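Local coordinates for ADP compounds hydrolase nudE (Escherichia coli, PDB 1VHZ), which hydrolyses ADP-ribose, NADH, Ap3A and Ap2A with the help of magnesium or other divalent cations, working as a homodimeric Nudix hydrolase, at the interface of chains A and B. Residues are numbered along the deposited sequence; one frame, centred on the assembly and turned at random. Chains: chain A/B, ADP compounds hydrolase nudE.

The interface of chains A and B. Residues chain A 117-120; chain B 76, 117, 168, 170.
B:Glu168 sets CG anti to its own backbone nitrogen (chi1 -175°) and then bends at chi2 (-87°), which carries its carboxylate to the backbone of A:Ala118 in this part of the two-fold Nudix hydrolase dimer interface. The amide N of A:Ala118 gives OE2 of B:Glu168 a nearly straight hydrogen bond of 2.9 Å, which OE2 accepts with its anti lone pair, the one away from OE1. NE of B:Arg170 approaches the same oxygen on the syn side, somewhat off the carboxylate plane, in a hydrogen bond and salt bridge within chain B, and OE2 in turn lies out of the guanidinium plane. The other oxygen, OE1, is met from above the carboxylate plane by the backbone N of B:Arg170 at 2.8 Å, in the first turn of helix 169-183. These bonds limit the carboxylate's rotation. A bend at chi3 brings the arginine back over the loop, where CB of A:Ala118 lies above one guanidinium face, toward the rim of the group. Next along, the ring of A:Pro119 packs by CD on CG of B:Glu168 (3.5 Å) and by CG on the carboxylate carbon CD of B:Glu76, whose side chain lies across it at about a right angle. One water joins OE1 of B:Glu76 (2.7 Å) to the hydroxyl OG of A:Ser120 (3.0 Å), a substrate-binding residue. At the opposite end, the methyl CE of B:Met117 abuts CB of A:Met117 at 3.4 Å.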
# COMPACT_ATOMS: atom_id res chain seq x y z
N MET A 117 -3.51 2.59 3.71
CA MET A 117 -2.62 2.68 2.55
C MET A 117 -2.35 4.16 2.23
O MET A 117 -3.25 4.91 1.88
CB MET A 117 -3.18 2.00 1.32
CG MET A 117 -3.76 0.61 1.40
SD MET A 117 -5.51 0.57 1.80
CE MET A 117 -6.23 -0.14 0.32
N ALA A 118 -1.12 4.61 2.39
CA ALA A 118 -0.76 6.01 2.14
C ALA A 118 -1.77 6.98 2.75
O ALA A 118 -2.47 7.73 2.07
CB ALA A 118 -0.57 6.25 0.65
N PRO A 119 -1.84 7.01 4.09
CA PRO A 119 -2.72 7.87 4.84
C PRO A 119 -2.44 9.35 4.71
O PRO A 119 -3.21 10.21 5.18
CB PRO A 119 -2.60 7.39 6.28
CG PRO A 119 -1.28 6.71 6.34
CD PRO A 119 -1.06 6.11 4.97
N SER A 120 -1.34 9.76 4.08
CA SER A 120 -1.06 11.18 3.87
C SER A 120 -2.06 11.77 2.88
O SER A 120 -2.38 12.95 2.97
CB SER A 120 0.36 11.37 3.33
OG SER A 120 1.30 11.40 4.39
N GLU B 76 1.46 9.07 11.86
CA GLU B 76 1.87 7.71 11.52
C GLU B 76 3.16 7.40 12.31
O GLU B 76 3.86 8.30 12.75
CB GLU B 76 2.30 7.62 10.06
CG GLU B 76 1.27 7.64 8.95
CD GLU B 76 1.93 7.21 7.63
OE1 GLU B 76 2.18 8.10 6.79
OE2 GLU B 76 2.23 6.01 7.47
N MET B 117 1.72 0.25 -5.99
CA MET B 117 0.72 0.56 -4.96
C MET B 117 -0.62 0.79 -5.66
O MET B 117 -0.77 1.78 -6.37
CB MET B 117 1.14 1.80 -4.19
CG MET B 117 1.23 1.68 -2.69
SD MET B 117 -0.20 0.94 -1.88
CE MET B 117 -0.20 1.82 -0.32
N GLU B 168 0.28 0.22 7.90
CA GLU B 168 0.08 0.75 6.56
C GLU B 168 0.78 -0.22 5.60
O GLU B 168 1.86 -0.74 5.90
CB GLU B 168 0.61 2.18 6.50
CG GLU B 168 0.34 2.88 5.17
CD GLU B 168 1.41 2.63 4.13
OE1 GLU B 168 2.50 2.10 4.45
OE2 GLU B 168 1.17 3.01 2.97
N ARG B 170 2.74 -0.27 2.97
CA ARG B 170 4.16 -0.13 2.64
C ARG B 170 5.04 -0.39 3.84
O ARG B 170 6.05 -1.11 3.70
CB ARG B 170 4.42 1.22 1.97
CG ARG B 170 3.64 1.28 0.63
CD ARG B 170 3.63 2.72 0.10
NE ARG B 170 3.27 3.67 1.11
CZ ARG B 170 3.30 4.99 1.08
NH1 ARG B 170 3.72 5.63 0.00
NH2 ARG B 170 2.92 5.68 2.15
O HOH W 1 2.70 10.75 7.00